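Local coordinates for protein citrate lyase, subunit 1 (Methanosaeta concilii, PDB 6HXI) that probably makes acetyl-CoA and oxaloacetate from citrate and coenzyme A at the expense of ATP, as an ATP citrate lyase, at residues Gln401-Glu406 / Val413-Glu418. Numbering follows the deposited sequence.
Sequences QVHGPE and VPLALE
Leu415 reaches from the C-terminal helix 412-417 to Gln401 and His403 on strand 400-403, within this chain an outermost strand of the parallel sheet in the citrate-binding region, whose alpha/beta layering resembles that of succinyl-CoA synthetases. The pair illustrates how a single methyl can make the whole direct contact between two segments, while neighbouring residues seat the helix: the segments bury just 96 Å² between them.

Across the contact, all the touching is van der Waals and falls to Leu415 CD2. This methyl lies 3.4 Å from Gln401 OE1, the two side chains crossing at roughly a right angle, and 3.8 Å from His403 NE2, approaching the imidazole obliquely while CE1 stands equally near. Around this touch, Ala416 packs on Tyr374 of the adjoining strand, and Val413 and Leu417 pack on helix 280-292.

No hydrogen bond crosses between the segments; His403 is bonded on its own side. Its NE2 donates to Gln401 OE1 over 2.8 Å, and ND1 is hydrogen-bonded to Thr407 OG1; bonds at both nitrogens hold the rotation of the ring. CG stands beside the backbone N (chi1 -58°), which brings NE2 and CE1 against Leu415 CD2. Replacing His403 by alanine removes both ring bonds and is likely to leave the Gln401 amide free to turn and a gap beside Leu415 CD2. Gln401 OE1 lies nearly in the imidazole plane, 7° out of it, while NE2 is tilted 19° from the amide carbonyl plane.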
ATOM      1  N   GLN C 401     -22.113  52.497 -21.579  1.00 69.69           N
ATOM      2  CA  GLN C 401     -20.933  53.293 -21.949  1.00 68.64           C
ATOM      3  C   GLN C 401     -19.784  52.892 -21.034  1.00 67.48           C
ATOM      4  O   GLN C 401     -19.869  53.126 -19.830  1.00 64.19           O
ATOM      5  CB  GLN C 401     -21.237  54.788 -21.806  1.00 71.05           C
ATOM      6  CG  GLN C 401     -21.458  55.516 -23.126  1.00 90.51           C
ATOM      7  CD  GLN C 401     -21.035  56.957 -22.999  1.00114.43           C
ATOM      8  OE1 GLN C 401     -19.869  57.267 -22.718  1.00106.93           O
ATOM      9  NE2 GLN C 401     -21.972  57.871 -23.201  1.00112.40           N
ATOM     10  N   VAL C 402     -18.734  52.250 -21.599  1.00 64.61           N
ATOM     11  CA  VAL C 402     -17.602  51.686 -20.833  1.00 63.03           C
ATOM     12  C   VAL C 402     -16.290  52.473 -21.017  1.00 66.71           C
ATOM     13  O   VAL C 402     -15.829  52.675 -22.146  1.00 67.33           O
ATOM     14  CB  VAL C 402     -17.430  50.176 -21.130  1.00 66.56           C
ATOM     15  CG1 VAL C 402     -16.196  49.592 -20.428  1.00 64.69           C
ATOM     16  CG2 VAL C 402     -18.688  49.403 -20.736  1.00 66.31           C
ATOM     17  N   HIS C 403     -15.703  52.906 -19.875  1.00 61.14           N
ATOM     18  CA  HIS C 403     -14.484  53.720 -19.792  1.00 60.70           C
ATOM     19  C   HIS C 403     -13.459  53.121 -18.857  1.00 62.35           C
ATOM     20  O   HIS C 403     -13.805  52.364 -17.955  1.00 62.04           O
ATOM     21  CB  HIS C 403     -14.811  55.151 -19.317  1.00 61.80           C
ATOM     22  CG  HIS C 403     -15.783  55.874 -20.188  1.00 66.65           C
ATOM     23  ND1 HIS C 403     -15.364  56.834 -21.083  1.00 70.17           N
ATOM     24  CD2 HIS C 403     -17.125  55.746 -20.278  1.00 69.32           C
ATOM     25  CE1 HIS C 403     -16.459  57.270 -21.686  1.00 71.37           C
ATOM     26  NE2 HIS C 403     -17.545  56.641 -21.235  1.00 71.42           N
ATOM     27  N   GLY C 404     -12.208  53.504 -19.060  1.00 58.10           N
ATOM     28  CA  GLY C 404     -11.082  53.044 -18.263  1.00 56.34           C
ATOM     29  C   GLY C 404     -10.241  54.184 -17.719  1.00 59.95           C
ATOM     30  O   GLY C 404     -10.707  55.329 -17.685  1.00 58.45           O
ATOM     31  N   PRO C 405      -8.978  53.890 -17.305  1.00 57.78           N
ATOM     32  CA  PRO C 405      -8.107  54.940 -16.733  1.00 58.09           C
ATOM     33  C   PRO C 405      -7.764  56.118 -17.641  1.00 63.28           C
ATOM     34  O   PRO C 405      -7.273  57.123 -17.138  1.00 65.51           O
ATOM     35  CB  PRO C 405      -6.842  54.166 -16.328  1.00 59.41           C
ATOM     36  CG  PRO C 405      -7.274  52.732 -16.212  1.00 62.29           C
ATOM     37  CD  PRO C 405      -8.292  52.579 -17.302  1.00 58.12           C
ATOM     38  N   GLU C 406      -8.010  55.999 -18.961  1.00 59.99           N
ATOM     39  CA  GLU C 406      -7.757  57.048 -19.965  1.00 61.56           C
ATOM     40  C   GLU C 406      -8.758  58.221 -19.846  1.00 67.11           C
ATOM     41  O   GLU C 406      -8.436  59.364 -20.195  1.00 68.09           O
ATOM     42  CB  GLU C 406      -7.725  56.454 -21.395  1.00 63.79           C
ATOM     43  CG  GLU C 406      -9.071  56.003 -21.969  1.00 76.29           C
ATOM     44  CD  GLU C 406      -9.763  54.788 -21.366  1.00 89.07           C
ATOM     45  OE1 GLU C 406     -11.001  54.672 -21.531  1.00 67.43           O
ATOM     46  OE2 GLU C 406      -9.074  53.947 -20.745  1.00 81.18           O
ATOM     47  N   VAL C 413     -20.079  61.486 -15.184  1.00 62.49           N
ATOM     48  CA  VAL C 413     -21.148  62.258 -14.543  1.00 63.85           C
ATOM     49  C   VAL C 413     -21.741  63.286 -15.537  1.00 69.13           C
ATOM     50  O   VAL C 413     -22.931  63.153 -15.834  1.00 68.97           O
ATOM     51  CB  VAL C 413     -20.749  62.871 -13.171  1.00 67.39           C
ATOM     52  CG1 VAL C 413     -21.846  63.780 -12.620  1.00 68.57           C
ATOM     53  CG2 VAL C 413     -20.416  61.773 -12.171  1.00 65.40           C
ATOM     54  N   PRO C 414     -20.973  64.258 -16.112  1.00 66.81           N
ATOM     55  CA  PRO C 414     -21.582  65.189 -17.086  1.00 69.48           C
ATOM     56  C   PRO C 414     -22.070  64.497 -18.359  1.00 74.30           C
ATOM     57  O   PRO C 414     -23.088  64.899 -18.909  1.00 74.71           O
ATOM     58  CB  PRO C 414     -20.453  66.179 -17.388  1.00 71.79           C
ATOM     59  CG  PRO C 414     -19.493  66.033 -16.255  1.00 73.98           C
ATOM     60  CD  PRO C 414     -19.550  64.588 -15.909  1.00 67.24           C
ATOM     61  N   LEU C 415     -21.377  63.422 -18.785  1.00 71.24           N
ATOM     62  CA  LEU C 415     -21.708  62.585 -19.952  1.00 72.49           C
ATOM     63  C   LEU C 415     -23.118  61.957 -19.828  1.00 77.28           C
ATOM     64  O   LEU C 415     -23.802  61.753 -20.839  1.00 78.49           O
ATOM     65  CB  LEU C 415     -20.636  61.469 -20.090  1.00 70.36           C
ATOM     66  CG  LEU C 415     -19.853  61.352 -21.425  1.00 75.39           C
ATOM     67  CD1 LEU C 415     -19.087  62.643 -21.785  1.00 76.22           C
ATOM     68  CD2 LEU C 415     -18.865  60.192 -21.364  1.00 74.88           C
ATOM     69  N   ALA C 416     -23.543  61.680 -18.586  1.00 72.28           N
ATOM     70  CA  ALA C 416     -24.836  61.078 -18.264  1.00 73.04           C
ATOM     71  C   ALA C 416     -25.934  62.090 -17.890  1.00 80.42           C
ATOM     72  O   ALA C 416     -27.109  61.840 -18.176  1.00 81.59           O
ATOM     73  CB  ALA C 416     -24.659  60.079 -17.136  1.00 71.36           C
ATOM     74  N   LEU C 417     -25.561  63.205 -17.229  1.00 77.90           N
ATOM     75  CA  LEU C 417     -26.502  64.215 -16.742  1.00 80.01           C
ATOM     76  C   LEU C 417     -26.696  65.426 -17.656  1.00 89.35           C
ATOM     77  O   LEU C 417     -27.719  66.108 -17.523  1.00 90.15           O
ATOM     78  CB  LEU C 417     -26.121  64.676 -15.321  1.00 78.66           C
ATOM     79  CG  LEU C 417     -26.004  63.576 -14.251  1.00 80.76           C
ATOM     80  CD1 LEU C 417     -25.654  64.155 -12.898  1.00 79.99           C
ATOM     81  CD2 LEU C 417     -27.271  62.770 -14.152  1.00 83.06           C
ATOM     82  N   GLU C 418     -25.738  65.703 -18.568  1.00 89.00           N
ATOM     83  CA  GLU C 418     -25.836  66.835 -19.516  1.00 92.68           C
ATOM     84  C   GLU C 418     -26.353  66.388 -20.896  1.00 99.28           C
ATOM     85  O   GLU C 418     -27.268  67.023 -21.431  1.00101.71           O
ATOM     86  CB  GLU C 418     -24.499  67.598 -19.655  1.00 93.82           C
ATOM     87  CG  GLU C 418     -23.960  68.184 -18.360  1.00102.28           C
ATOM     88  CD  GLU C 418     -24.495  69.558 -18.012  1.00129.09           C
ATOM     89  OE1 GLU C 418     -23.964  70.554 -18.558  1.00121.80           O
ATOM     90  OE2 GLU C 418     -25.422  69.644 -17.172  1.00128.04           O
TER